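UDP-glucose 4-epimerase (Campylobacter jejuni subsp. jejuni serotype O:2, PDB 7K3P) catalyses the NAD-dependent interconversion of UDP-glucose and UDP-galactose by inversion at C4 of the sugar, and probably also acts on the N-acetylated sugars. Local coordinates at residues Asn160-Gly163 / Arg164-Met168; Ser137-Ala140 / Thr141-Glu144. The protein carries 2 engineered substitutions. All blocks are in the same frame, centred on the assembly; numbering follows the deposited sequence.

Interaction 1 of 2, residues Asn160-Gly163 / Arg164-Met168; sequences NPYG and RSKLM. With NAD (nicotinamide-adenine-dinucleotide), chain C.
The Tyr-162 ring overlaps the chain of Lys-166 one helical turn on, Tyr-162 CE1 lying 4.0 Å from Lys-166 CE as ring and methylenes pass at a slant. Both side chains end on the nicotinamide ribose of NAD. Tyr-162, its CG anti to the backbone N (chi1 168°), hydrogen-bonds through OH to O2D of NAD at 2.7 Å, with O2D at the ring edge in its plane. A bend at chi2 (-71°) carries the Lys-166 chain past the ring before NZ donates to O3D of NAD at 2.8 Å and to Ser-136 O. The start of the helix is capped by Asn-160, whose OD1 accepts from Gly-163 N at 2.8 Å. Tyr-162 O takes two donors from one face of its plane, Ser-165 OG at 2.8 Å and Lys-166 N at 3.2 Å; Asn-114 further fixes the serine hydroxyl. On another side of the helix the Arg-164 guanidinium lays one face over Asn-160 C, 3.4 Å from NH2, and makes a salt bridge to Asp-175 of the second subunit. The spacing matches the Tyr-x-x-x-Lys motif of short-chain dehydrogenases/reductases. Bonded to O2D and O3D, the pair probably holds the nicotinamide ribose in place.

Interaction 2 of 2, residues Ser137-Ala140 / Thr141-Glu144; sequences STAA and TYGE
Between Thr-138 and Gly-143 the backbone winds into a short 3-10 turn, with Thr-141 N, Tyr-142 N and Gly-143 N each bonded to the carbonyl oxygen three residues back, and it ends at Gly-143, whose positive phi of 65° is easily reached by a residue without a side chain. The bond of Tyr-142 N to Ala-139 O is the shortest of the three, at 2.8 Å. Thr-138 O is gripped twice by one residue: Thr-141 N comes from above the carbonyl plane at 3.2 Å, while Thr-141 OG1 reaches it at 2.8 Å, almost in line with the C=O bond. That hydroxyl sits between the backbone N and carbonyl carbon of its own residue (chi1 56°), which points it back at Thr-138 O and leaves Thr-141 CG2 beside the backbone N, 3.6 Å from Ser-137 OG. Thr-138 also works from its side chain, OG1 accepting from Ala-140 N at 2.9 Å in an ST turn, so both its oxygens brace the start of the 3-10 segment. The Tyr-142 ring slants past Ala-139, its CD2 3.4 Å from Ala-139 O and 4.2 Å from Ala-139 CB, and its OH is held by Asn-271 and Arg-189. The hydroxyl of Ser-137 bonds to Glu-170. The turn follows the end of strand 132-136 in the parallel sheet; backbone bonds join Ser-137 to Leu-188 on adjacent strand 184-189 and Ala-139 to Tyr-190 just beyond it, while Ser-137, Thr-138 and Thr-141 rest against helix 161-179.

In the fold
Interaction 2 comes first along the chain, in the loop after strand 132-136; interaction 1 follows at the start of helix 161-179, their centres about 8 Å apart. The two touch directly: Thr-138 CB packs on Tyr-162 OH at 3.7 Å, and Thr-138 CG2 on Lys-166 CG at 3.8 Å. Together they contribute to one side of the NAD pocket, around its nicotinamide ribose, beside the C-terminal end of an inner strand in the Rossmann-type sheet. Thr-138 next to the Tyr-x-x-x-Lys pair resembles the Ser/Thr-Tyr-Lys arrangement of the short-chain dehydrogenase/reductase family. The same helix also faces the second subunit, so cofactor site and dimer interface share it.

Interaction 1 of 2, residues Asn160-Gly163 / Arg164-Met168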
loop_
_atom_site.group_PDB
_atom_site.type_symbol
_atom_site.label_atom_id
_atom_site.label_comp_id
_atom_site.label_asym_id
_atom_site.label_seq_id
_atom_site.Cartn_x
_atom_site.Cartn_y
_atom_site.Cartn_z
ATOM N N ASN A 160 -0.276 -9.301 8.881
ATOM C CA ASN A 160 0.995 -8.751 9.332
ATOM C C ASN A 160 1.561 -7.798 8.289
ATOM O O ASN A 160 1.084 -7.771 7.157
ATOM C CB ASN A 160 1.987 -9.866 9.660
ATOM C CG ASN A 160 2.147 -10.842 8.520
ATOM O OD1 ASN A 160 2.727 -10.503 7.478
ATOM N ND2 ASN A 160 1.631 -12.064 8.703
ATOM N N PRO A 161 2.557 -6.986 8.678
ATOM C CA PRO A 161 3.058 -5.979 7.736
ATOM C C PRO A 161 3.731 -6.610 6.513
ATOM O O PRO A 161 3.663 -6.011 5.435
ATOM C CB PRO A 161 4.062 -5.178 8.578
ATOM C CG PRO A 161 3.589 -5.396 10.042
ATOM C CD PRO A 161 3.127 -6.831 10.033
ATOM N N TYR A 162 4.365 -7.774 6.662
ATOM C CA TYR A 162 4.930 -8.443 5.493
ATOM C C TYR A 162 3.825 -8.724 4.478
ATOM O O TYR A 162 3.937 -8.355 3.306
ATOM C CB TYR A 162 5.647 -9.743 5.872
ATOM C CG TYR A 162 5.996 -10.628 4.673
ATOM C CD1 TYR A 162 6.954 -10.230 3.737
ATOM C CD2 TYR A 162 5.365 -11.856 4.479
ATOM C CE1 TYR A 162 7.273 -11.027 2.644
ATOM C CE2 TYR A 162 5.680 -12.663 3.392
ATOM C CZ TYR A 162 6.637 -12.246 2.485
ATOM O OH TYR A 162 6.946 -13.058 1.426
ATOM N N GLY A 163 2.748 -9.367 4.928
ATOM C CA GLY A 163 1.636 -9.672 4.039
ATOM C C GLY A 163 1.008 -8.435 3.413
ATOM O O GLY A 163 0.683 -8.429 2.214
ATOM N N ARG A 164 0.821 -7.393 4.221
ATOM C CA ARG A 164 0.288 -6.128 3.723
ATOM C C ARG A 164 1.221 -5.479 2.709
ATOM O O ARG A 164 0.758 -4.899 1.724
ATOM C CB ARG A 164 0.017 -5.143 4.879
ATOM C CG ARG A 164 -1.224 -5.483 5.695
ATOM C CD ARG A 164 -1.551 -4.436 6.742
ATOM N NE ARG A 164 -0.818 -4.654 7.983
ATOM C CZ ARG A 164 -1.199 -5.508 8.934
ATOM N NH1 ARG A 164 -2.300 -6.225 8.762
ATOM N NH2 ARG A 164 -0.481 -5.653 10.050
ATOM N N SER A 165 2.530 -5.555 2.959
ATOM C CA SER A 165 3.501 -4.883 2.091
ATOM C C SER A 165 3.495 -5.500 0.693
ATOM O O SER A 165 3.729 -4.813 -0.300
ATOM C CB SER A 165 4.921 -4.917 2.689
ATOM O OG SER A 165 5.530 -6.192 2.584
ATOM N N LYS A 166 3.229 -6.801 0.626
ATOM C CA LYS A 166 3.150 -7.510 -0.648
ATOM C C LYS A 166 1.830 -7.240 -1.365
ATOM O O LYS A 166 1.808 -7.024 -2.578
ATOM C CB LYS A 166 3.369 -9.009 -0.420
ATOM C CG LYS A 166 4.825 -9.361 -0.095
ATOM C CD LYS A 166 5.711 -9.204 -1.347
ATOM C CE LYS A 166 7.009 -9.955 -1.181
ATOM N NZ LYS A 166 7.830 -9.880 -2.430
ATOM N N LEU A 167 0.732 -7.227 -0.613
ATOM C CA LEU A 167 -0.590 -6.947 -1.182
ATOM C C LEU A 167 -0.649 -5.540 -1.769
ATOM O O LEU A 167 -1.258 -5.312 -2.819
ATOM C CB LEU A 167 -1.659 -7.058 -0.089
ATOM C CG LEU A 167 -3.074 -6.683 -0.541
ATOM C CD1 LEU A 167 -3.468 -7.534 -1.748
ATOM C CD2 LEU A 167 -4.075 -6.861 0.614
ATOM N N MET A 168 -0.041 -4.583 -1.072
ATOM C CA MET A 168 0.032 -3.233 -1.599
ATOM C C MET A 168 0.725 -3.206 -2.965
ATOM O O MET A 168 0.261 -2.521 -3.880
ATOM C CB MET A 168 0.752 -2.320 -0.614
ATOM C CG MET A 168 -0.064 -2.015 0.653
ATOM S SD MET A 168 0.881 -0.920 1.739
ATOM C CE MET A 168 -0.213 -0.881 3.164
HETATM P PA NAD C . 15.984 -14.150 -0.401
HETATM O O1A NAD C . 16.310 -13.263 0.776
HETATM O O2A NAD C . 16.927 -15.317 -0.469
HETATM O O5B NAD C . 16.125 -13.359 -1.759
HETATM C C5B NAD C . 15.987 -11.968 -1.728
HETATM C C4B NAD C . 17.052 -11.351 -2.547
HETATM O O4B NAD C . 16.769 -10.015 -2.846
HETATM C C3B NAD C . 18.424 -11.389 -1.805
HETATM O O3B NAD C . 19.561 -11.984 -2.539
HETATM C C2B NAD C . 18.598 -9.931 -1.317
HETATM O O2B NAD C . 19.902 -9.553 -1.195
HETATM C C1B NAD C . 17.874 -9.217 -2.413
HETATM N N9A NAD C . 17.439 -7.869 -2.016
HETATM C C8A NAD C . 16.682 -7.547 -0.947
HETATM N N7A NAD C . 16.500 -6.219 -0.884
HETATM C C5A NAD C . 17.132 -5.641 -1.914
HETATM C C6A NAD C . 17.299 -4.317 -2.350
HETATM N N6A NAD C . 16.680 -3.235 -1.620
HETATM N N1A NAD C . 18.008 -4.060 -3.467
HETATM C C2A NAD C . 18.593 -5.041 -4.177
HETATM N N3A NAD C . 18.471 -6.349 -3.775
HETATM C C4A NAD C . 17.752 -6.674 -2.661
HETATM O O3 NAD C . 14.476 -14.629 -0.241
HETATM P PN NAD C . 13.825 -15.776 -1.107
HETATM O O1N NAD C . 14.717 -16.130 -2.283
HETATM O O2N NAD C . 13.634 -16.964 -0.214
HETATM O O5D NAD C . 12.425 -15.250 -1.621
HETATM C C5D NAD C . 12.406 -14.384 -2.732
HETATM C C4D NAD C . 11.011 -13.839 -2.987
HETATM O O4D NAD C . 10.046 -14.867 -2.960
HETATM C C3D NAD C . 10.593 -12.714 -2.046
HETATM O O3D NAD C . 9.886 -11.770 -2.745
HETATM C C2D NAD C . 9.656 -13.327 -1.094
HETATM O O2D NAD C . 8.749 -12.446 -0.544
HETATM C C1D NAD C . 9.030 -14.444 -1.972
HETATM N N1N NAD C . 8.448 -15.631 -1.191
HETATM C C2N NAD C . 9.370 -16.441 -0.557
HETATM C C3N NAD C . 8.918 -17.541 0.167
HETATM C C7N NAD C . 9.912 -18.432 0.864
HETATM O O7N NAD C . 11.112 -18.204 0.836
HETATM N N7N NAD C . 9.430 -19.564 1.583
HETATM C C4N NAD C . 7.564 -17.810 0.231
HETATM C C5N NAD C . 6.656 -16.995 -0.406
HETATM C C6N NAD C . 7.093 -15.881 -1.135
#

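Interaction 2 of 2, residues Ser137-Ala140 / Thr141-Glu144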
loop_
_atom_site.group_PDB
_atom_site.type_symbol
_atom_site.label_atom_id
_atom_site.label_comp_id
_atom_site.label_asym_id
_atom_site.label_seq_id
_atom_site.Cartn_x
_atom_site.Cartn_y
_atom_site.Cartn_z
ATOM N N SER A 137 4.762 -12.664 -5.098
ATOM C CA SER A 137 3.955 -12.254 -3.952
ATOM C C SER A 137 3.993 -13.408 -2.950
ATOM O O SER A 137 4.990 -14.115 -2.872
ATOM C CB SER A 137 2.533 -11.946 -4.391
ATOM O OG SER A 137 1.779 -11.427 -3.316
ATOM N N THR A 138 2.913 -13.623 -2.205
ATOM C CA THR A 138 2.952 -14.614 -1.127
ATOM C C THR A 138 1.553 -15.036 -0.706
ATOM O O THR A 138 0.607 -14.273 -0.851
ATOM C CB THR A 138 3.664 -14.055 0.140
ATOM O OG1 THR A 138 3.476 -14.958 1.248
ATOM C CG2 THR A 138 3.079 -12.683 0.532
ATOM N N ALA A 139 1.429 -16.244 -0.160
ATOM C CA ALA A 139 0.139 -16.667 0.403
ATOM C C ALA A 139 -0.236 -15.843 1.642
ATOM O O ALA A 139 -1.400 -15.799 2.031
ATOM C CB ALA A 139 0.142 -18.170 0.730
ATOM N N ALA A 140 0.742 -15.181 2.259
ATOM C CA ALA A 140 0.446 -14.268 3.374
ATOM C C ALA A 140 -0.590 -13.202 2.992
ATOM O O ALA A 140 -1.235 -12.603 3.866
ATOM C CB ALA A 140 1.750 -13.608 3.926
ATOM N N THR A 141 -0.763 -12.951 1.693
ATOM C CA THR A 141 -1.785 -12.000 1.282
ATOM C C THR A 141 -3.190 -12.488 1.641
ATOM O O THR A 141 -4.106 -11.680 1.767
ATOM C CB THR A 141 -1.741 -11.671 -0.214
ATOM O OG1 THR A 141 -1.842 -12.884 -0.983
ATOM C CG2 THR A 141 -0.446 -10.917 -0.556
ATOM N N TYR A 142 -3.366 -13.799 1.786
ATOM C CA TYR A 142 -4.687 -14.323 2.163
ATOM C C TYR A 142 -4.977 -14.188 3.653
ATOM O O TYR A 142 -6.128 -14.373 4.075
ATOM C CB TYR A 142 -4.841 -15.796 1.777
ATOM C CG TYR A 142 -4.732 -16.054 0.297
ATOM C CD1 TYR A 142 -5.610 -15.460 -0.602
ATOM C CD2 TYR A 142 -3.756 -16.899 -0.200
ATOM C CE1 TYR A 142 -5.508 -15.705 -1.972
ATOM C CE2 TYR A 142 -3.648 -17.152 -1.558
ATOM C CZ TYR A 142 -4.520 -16.549 -2.435
ATOM O OH TYR A 142 -4.398 -16.804 -3.789
ATOM N N GLY A 143 -3.944 -13.891 4.447
ATOM C CA GLY A 143 -4.101 -13.774 5.892
ATOM C C GLY A 143 -4.478 -15.115 6.513
ATOM O O GLY A 143 -3.763 -16.115 6.358
ATOM N N GLU A 144 -5.594 -15.141 7.233
ATOM C CA GLU A 144 -6.094 -16.390 7.812
ATOM C C GLU A 144 -7.324 -16.792 7.024
ATOM O O GLU A 144 -8.422 -16.302 7.278
ATOM C CB GLU A 144 -6.431 -16.216 9.293
ATOM C CG GLU A 144 -5.210 -16.239 10.190
ATOM C CD GLU A 144 -5.536 -15.861 11.624
ATOM O OE1 GLU A 144 -6.570 -15.188 11.837
ATOM O OE2 GLU A 144 -4.758 -16.236 12.529
#